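Local coordinates for protein Exo-poly-alpha-D-galacturonosidase (Thermotoga maritima, PDB 3JUR) that probably hydrolyses polygalacturonic acid, the backbone of pectin, as a hyperthermoactive exopolygalacturonase of glycosyl hydrolase family 28, built as a right-handed parallel beta-helix and assembled into a tetramer, at residues G34-D38 with G39-C43; A50-E53 with L54-G58; I63-E66 with G67-T71. All blocks are in the same frame, centred on the assembly; numbering follows the deposited sequence.

All three contacts are local and lie toward one end of the beta-helix. Contact 1, a polar loop, and contact 3, an aromatic-filled corner between strands, have centres about 7 Å apart and touch through probable backbone hydrogen bonds, G39 N to V68 O and C43 N to L70 O. Contact 2, at the end of helix 44-57, stands about 20 Å from contact 1 and about 18 Å from contact 3, centre to centre, and rests its apolar side on strand 60-64, whose end starts contact 3. Each is part buried, part surface: contact 1 is polar, contact 2 has an apolar face and a charged one, and contact 3 buries V64 and F69 while E66 reaches another subunit.

Contact 1 (G34-D38 with G39-C43); sequences GARGD and GRTDC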
loop_
_atom_site.group_PDB
_atom_site.type_symbol
_atom_site.label_atom_id
_atom_site.label_comp_id
_atom_site.label_asym_id
_atom_site.label_seq_id
_atom_site.Cartn_x
_atom_site.Cartn_y
_atom_site.Cartn_z
ATOM N N GLY D 34 35.429 58.316 -1.050
ATOM C CA GLY D 34 35.850 58.351 -2.449
ATOM C C GLY D 34 35.212 57.323 -3.368
ATOM O O GLY D 34 35.497 57.308 -4.568
ATOM N N ALA D 35 34.353 56.468 -2.812
ATOM C CA ALA D 35 33.648 55.448 -3.591
ATOM C C ALA D 35 32.586 56.049 -4.507
ATOM O O ALA D 35 32.068 57.137 -4.248
ATOM C CB ALA D 35 33.015 54.424 -2.669
ATOM N N ARG D 36 32.277 55.326 -5.579
ATOM C CA ARG D 36 31.207 55.681 -6.497
ATOM C C ARG D 36 30.478 54.405 -6.915
ATOM O O ARG D 36 31.111 53.395 -7.238
ATOM C CB ARG D 36 31.774 56.400 -7.722
ATOM C CG ARG D 36 30.787 57.328 -8.421
ATOM C CD ARG D 36 31.482 58.589 -8.927
ATOM N NE ARG D 36 32.086 59.326 -7.818
ATOM C CZ ARG D 36 33.000 60.286 -7.938
ATOM N NH1 ARG D 36 33.443 60.660 -9.136
ATOM N NH2 ARG D 36 33.473 60.876 -6.846
ATOM N N GLY D 37 29.148 54.453 -6.891
ATOM C CA GLY D 37 28.328 53.309 -7.275
ATOM C C GLY D 37 28.026 53.264 -8.761
ATOM O O GLY D 37 26.960 52.800 -9.166
ATOM N N ASP D 38 28.975 53.730 -9.572
ATOM C CA ASP D 38 28.822 53.782 -11.030
ATOM C C ASP D 38 29.217 52.477 -11.738
ATOM O O ASP D 38 29.121 52.378 -12.963
ATOM C CB ASP D 38 29.610 54.973 -11.618
ATOM C CG ASP D 38 31.103 54.939 -11.272
ATOM O OD1 ASP D 38 31.614 53.891 -10.818
ATOM O OD2 ASP D 38 31.777 55.977 -11.461
ATOM N N GLY D 39 29.661 51.486 -10.961
ATOM C CA GLY D 39 30.117 50.201 -11.501
ATOM C C GLY D 39 31.367 50.327 -12.356
ATOM O O GLY D 39 31.587 49.527 -13.269
ATOM N N ARG D 40 32.184 51.339 -12.059
ATOM C CA ARG D 40 33.384 51.651 -12.843
ATOM C C ARG D 40 34.556 52.037 -11.942
ATOM O O ARG D 40 35.689 51.605 -12.169
ATOM C CB ARG D 40 33.104 52.779 -13.841
ATOM C CG ARG D 40 32.055 52.455 -14.903
ATOM C CD ARG D 40 31.401 53.723 -15.450
ATOM N NE ARG D 40 32.198 54.359 -16.496
ATOM C CZ ARG D 40 32.975 55.430 -16.326
ATOM N NH1 ARG D 40 33.083 56.015 -15.137
ATOM N NH2 ARG D 40 33.652 55.920 -17.356
ATOM N N THR D 41 34.276 52.847 -10.924
ATOM C CA THR D 41 35.291 53.319 -9.984
ATOM C C THR D 41 35.779 52.187 -9.088
ATOM O O THR D 41 34.976 51.390 -8.582
ATOM C CB THR D 41 34.747 54.467 -9.105
ATOM O OG1 THR D 41 34.299 55.538 -9.943
ATOM C CG2 THR D 41 35.822 54.996 -8.161
ATOM N N ASP D 42 37.095 52.119 -8.899
ATOM C CA ASP D 42 37.692 51.164 -7.975
ATOM C C ASP D 42 37.489 51.652 -6.546
ATOM O O ASP D 42 38.095 52.639 -6.128
ATOM C CB ASP D 42 39.183 50.974 -8.273
ATOM C CG ASP D 42 39.795 49.806 -7.506
ATOM O OD1 ASP D 42 39.084 49.170 -6.701
ATOM O OD2 ASP D 42 40.998 49.525 -7.710
ATOM N N CYS D 43 36.626 50.959 -5.805
ATOM C CA CYS D 43 36.313 51.336 -4.429
ATOM C C CYS D 43 37.132 50.560 -3.397
ATOM O O CYS D 43 36.829 50.620 -2.206
ATOM C CB CYS D 43 34.815 51.166 -4.146
ATOM S SG CYS D 43 33.723 51.908 -5.379
HETATM O O HOH W 1 32.004 51.137 -8.810
#
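The carboxylate of D38 reaches over the turn that follows it and gathers three donors. D38 OD1 accepts two backbone N-H groups: T41 N, 2.9 Å away, arrives on the syn side in an almost straight bond of 170°, while R40 N comes in from above the carboxylate plane in a more bent one. D38 OD2 offers its syn lone pair to the hydroxyl, T41 OG1 to D38 OD2 being 3.0 Å. The first torsion of D38, 57°, sets CG between its own N and carbonyl carbon and thereby folds the acid back over the turn. The bond from R40 N, two residues on, to D38 OD1 makes an Asx turn at a corner just before helix 44-57, and G39 suits it because its phi is positive. Threonine fits position 41 by giving both its N-H and its hydroxyl to the one acid. R40 adds a long salt bridge, R40 NH1 to D38 OD2 at 3.9 Å, the oxygen lying at the edge of a guanidinium turned 82° from the carboxylate. A water gives a proton to R36 O at 2.9 Å and accepts a weak bond from R40 N. Strand 68-75 takes up further backbone groups, G37 and G39 bonding with V68 and C43 with L70. Small buried side chains meet at A35 CB and C43 SG, 3.8 Å apart, and both touch F69. D42, whose CB points away from 34-38, pairs with R96 and S44.

Contact 2 (A50-E53 with L54-G58); sequences AIEE and LSKQG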
loop_
_atom_site.group_PDB
_atom_site.type_symbol
_atom_site.label_atom_id
_atom_site.label_comp_id
_atom_site.label_asym_id
_atom_site.label_seq_id
_atom_site.Cartn_x
_atom_site.Cartn_y
_atom_site.Cartn_z
ATOM N N ALA D 50 37.311 53.077 5.193
ATOM C CA ALA D 50 36.061 53.093 5.959
ATOM C C ALA D 50 36.089 52.114 7.131
ATOM O O ALA D 50 35.637 52.445 8.226
ATOM C CB ALA D 50 34.874 52.815 5.057
ATOM N N ILE D 51 36.622 50.917 6.891
ATOM C CA ILE D 51 36.740 49.882 7.925
ATOM C C ILE D 51 37.722 50.314 9.023
ATOM O O ILE D 51 37.453 50.124 10.215
ATOM C CB ILE D 51 37.129 48.499 7.314
ATOM C CG1 ILE D 51 35.936 47.902 6.552
ATOM C CG2 ILE D 51 37.602 47.519 8.394
ATOM C CD1 ILE D 51 36.256 46.682 5.704
ATOM N N GLU D 52 38.844 50.904 8.613
ATOM C CA GLU D 52 39.848 51.405 9.551
ATOM C C GLU D 52 39.336 52.600 10.368
ATOM O O GLU D 52 39.590 52.679 11.571
ATOM C CB GLU D 52 41.167 51.727 8.826
ATOM C CG GLU D 52 42.222 52.507 9.642
ATOM C CD GLU D 52 42.590 51.856 10.981
ATOM O OE1 GLU D 52 42.524 50.609 11.102
ATOM O OE2 GLU D 52 42.951 52.606 11.915
ATOM N N GLU D 53 38.605 53.510 9.725
ATOM C CA GLU D 53 37.992 54.630 10.444
ATOM C C GLU D 53 37.035 54.120 11.524
ATOM O O GLU D 53 37.038 54.623 12.645
ATOM C CB GLU D 53 37.281 55.590 9.485
ATOM C CG GLU D 53 36.762 56.885 10.130
ATOM C CD GLU D 53 37.867 57.874 10.468
ATOM O OE1 GLU D 53 38.622 57.638 11.438
ATOM O OE2 GLU D 53 37.969 58.904 9.768
ATOM N N LEU D 54 36.236 53.112 11.186
ATOM C CA LEU D 54 35.320 52.492 12.148
ATOM C C LEU D 54 36.061 51.742 13.243
ATOM O O LEU D 54 35.749 51.882 14.421
ATOM C CB LEU D 54 34.349 51.544 11.441
ATOM C CG LEU D 54 33.106 52.155 10.801
ATOM C CD1 LEU D 54 32.486 51.164 9.823
ATOM C CD2 LEU D 54 32.097 52.582 11.861
ATOM N N SER D 55 37.043 50.943 12.833
ATOM C CA SER D 55 37.863 50.157 13.746
ATOM C C SER D 55 38.626 51.044 14.737
ATOM O O SER D 55 38.807 50.667 15.900
ATOM C CB SER D 55 38.834 49.289 12.945
ATOM O OG SER D 55 39.546 48.409 13.786
ATOM N N LYS D 56 39.056 52.218 14.265
ATOM C CA LYS D 56 39.738 53.230 15.084
ATOM C C LYS D 56 38.884 53.654 16.284
ATOM O O LYS D 56 39.387 53.787 17.402
ATOM C CB LYS D 56 40.070 54.461 14.227
ATOM C CG LYS D 56 41.257 55.277 14.710
ATOM C CD LYS D 56 41.414 56.586 13.933
ATOM C CE LYS D 56 40.634 57.724 14.581
ATOM N NZ LYS D 56 40.768 59.003 13.832
ATOM N N GLN D 57 37.592 53.857 16.038
ATOM C CA GLN D 57 36.645 54.278 17.070
ATOM C C GLN D 57 36.151 53.116 17.947
ATOM O O GLN D 57 35.573 53.344 19.011
ATOM C CB GLN D 57 35.461 55.003 16.426
ATOM C CG GLN D 57 35.817 56.349 15.795
ATOM C CD GLN D 57 34.733 56.863 14.864
ATOM O OE1 GLN D 57 33.973 57.760 15.219
ATOM N NE2 GLN D 57 34.648 56.285 13.669
ATOM N N GLY D 58 36.374 51.882 17.492
ATOM C CA GLY D 58 35.983 50.686 18.244
ATOM C C GLY D 58 34.946 49.819 17.549
ATOM O O GLY D 58 34.388 48.898 18.152
#
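Backbone N-H groups of L54, S55 and K56 bond to the carbonyls of A50, I51 and E52 with regular i to i+4 helical spacing, S55 N lying 2.8 Å from I51 O. Around this last part of the helix the side chains sort by environment. A50, I51 and L54 are buried and apolar, and all three rest on L62 of the neighbouring strand; A50 and E53 also touch F33. On the more open side E53 and K56 run side by side and point the same way, so that E53 OE1 stands 3.5 Å from K56 NZ, a salt bridge whose hydrogen bond is weak. A bend at chi2 (73°) in E53 and another at chi3 (90°) in K56 bring the charged ends together one helical turn on. Q57 uses its amide differently: Q57 NE2 gives a bond of 3.1 Å to E53 O, coming from above that carbonyl's plane while the oxygen lies close to the amide's own plane. In this way a side chain takes up a carbonyl near the helix end. An alanine in place of E53 would probably leave the K56 ammonium without its carboxylate mate and free to swing into solvent. E52 looks instead to K77, with which its OE1 forms a salt bridge. At G58 phi turns positive, a conformation in which any side chain would be jammed against the preceding carbonyl oxygen. Its N bonds weakly to S55 O, and G59 N reaches L54 O: a Schellman motif, with glycine at C-prime, closes the helix before strand 60-64.

Contact 3 (I63-E66 with G67-T71); sequences IVPE and GVFLT
F69 turns its ring into the corner made by V64, P65 and E66, and the CD2-CE2-CZ side of that ring does the touching. With the first torsion at -67°, CG lies anti to the carbonyl carbon, and the ring reaches back from strand 68-75 toward the end of strand 60-64. The side chains of V64 and F69 run antiparallel past one another, V64 CG1 meeting F69 CD2 obliquely at 3.7 Å. P65 crosses the phenylalanine at about a right angle, and the pyrrolidine's P65 CD meets the tip carbon F69 CZ at 4.0 Å. The P65 carbonyl meets the ring at its edge, near the ring plane, with P65 O 3.2 Å from F69 CE2; E66 O approaches F69 CE2 obliquely at 3.6 Å. Glycine is needed at 67, since at its backbone angles a CB would collide with E66 O. Valine and phenylalanine suit a buried site, V64 packing also on F47 and I88 and F69 on L30 and L31, inside one of the first coils of the beta-helix. E66 is exposed, and its OE2 forms a salt bridge with K85 of a second subunit of the tetramer. No hydrogen bond joins the two segments, so what the side chains contribute is mainly apolar contact, while the P65 oxygen at the ring edge faces a weakly positive C-H and probably adds a mild electrostatic attraction.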
loop_
_atom_site.group_PDB
_atom_site.type_symbol
_atom_site.label_atom_id
_atom_site.label_comp_id
_atom_site.label_asym_id
_atom_site.label_seq_id
_atom_site.Cartn_x
_atom_site.Cartn_y
_atom_site.Cartn_z
ATOM N N ILE D 63 27.947 51.478 5.877
ATOM C CA ILE D 63 26.795 51.497 4.983
ATOM C C ILE D 63 27.234 51.577 3.520
ATOM O O ILE D 63 27.914 52.521 3.111
ATOM C CB ILE D 63 25.800 52.639 5.348
ATOM C CG1 ILE D 63 25.161 52.367 6.718
ATOM C CG2 ILE D 63 24.713 52.793 4.275
ATOM C CD1 ILE D 63 24.592 53.598 7.393
ATOM N N VAL D 64 26.856 50.555 2.757
ATOM C CA VAL D 64 27.041 50.526 1.311
ATOM C C VAL D 64 25.675 50.796 0.673
ATOM O O VAL D 64 24.821 49.905 0.641
ATOM C CB VAL D 64 27.582 49.148 0.821
ATOM C CG1 VAL D 64 27.839 49.169 -0.678
ATOM C CG2 VAL D 64 28.842 48.750 1.580
ATOM N N PRO D 65 25.463 52.024 0.164
ATOM C CA PRO D 65 24.151 52.410 -0.359
ATOM C C PRO D 65 23.870 51.862 -1.765
ATOM O O PRO D 65 24.658 51.067 -2.293
ATOM C CB PRO D 65 24.226 53.943 -0.379
ATOM C CG PRO D 65 25.668 54.253 -0.559
ATOM C CD PRO D 65 26.456 53.112 0.033
ATOM N N GLU D 66 22.743 52.283 -2.344
ATOM C CA GLU D 66 22.375 51.974 -3.730
ATOM C C GLU D 66 23.543 52.225 -4.693
ATOM O O GLU D 66 24.327 53.159 -4.506
ATOM C CB GLU D 66 21.158 52.826 -4.132
ATOM C CG GLU D 66 20.829 52.892 -5.635
ATOM C CD GLU D 66 20.156 54.212 -6.042
ATOM O OE1 GLU D 66 20.657 55.294 -5.657
ATOM O OE2 GLU D 66 19.128 54.174 -6.756
ATOM N N GLY D 67 23.643 51.381 -5.717
ATOM C CA GLY D 67 24.673 51.503 -6.746
ATOM C C GLY D 67 25.434 50.200 -6.905
ATOM O O GLY D 67 25.186 49.235 -6.168
ATOM N N VAL D 68 26.345 50.163 -7.877
ATOM C CA VAL D 68 27.258 49.027 -8.038
ATOM C C VAL D 68 28.677 49.478 -7.693
ATOM O O VAL D 68 29.205 50.416 -8.290
ATOM C CB VAL D 68 27.200 48.395 -9.461
ATOM C CG1 VAL D 68 28.110 47.169 -9.545
ATOM C CG2 VAL D 68 25.762 48.008 -9.835
ATOM N N PHE D 69 29.279 48.805 -6.715
ATOM C CA PHE D 69 30.587 49.189 -6.188
ATOM C C PHE D 69 31.666 48.157 -6.525
ATOM O O PHE D 69 31.644 47.030 -6.009
ATOM C CB PHE D 69 30.493 49.411 -4.674
ATOM C CG PHE D 69 29.658 50.602 -4.291
ATOM C CD1 PHE D 69 30.243 51.854 -4.137
ATOM C CD2 PHE D 69 28.286 50.476 -4.094
ATOM C CE1 PHE D 69 29.473 52.964 -3.785
ATOM C CE2 PHE D 69 27.509 51.581 -3.748
ATOM C CZ PHE D 69 28.104 52.823 -3.590
ATOM N N LEU D 70 32.590 48.547 -7.403
ATOM C CA LEU D 70 33.700 47.682 -7.818
ATOM C C LEU D 70 34.814 47.719 -6.789
ATOM O O LEU D 70 35.215 48.792 -6.347
ATOM C CB LEU D 70 34.262 48.109 -9.183
ATOM C CG LEU D 70 33.403 47.976 -10.444
ATOM C CD1 LEU D 70 34.265 48.192 -11.685
ATOM C CD2 LEU D 70 32.703 46.626 -10.517
ATOM N N THR D 71 35.316 46.545 -6.424
ATOM C CA THR D 71 36.362 46.429 -5.411
ATOM C C THR D 71 37.106 45.099 -5.510
ATOM O O THR D 71 36.570 44.109 -6.018
ATOM C CB THR D 71 35.794 46.596 -3.961
ATOM O OG1 THR D 71 36.824 46.331 -3.000
ATOM C CG2 THR D 71 34.637 45.648 -3.709
#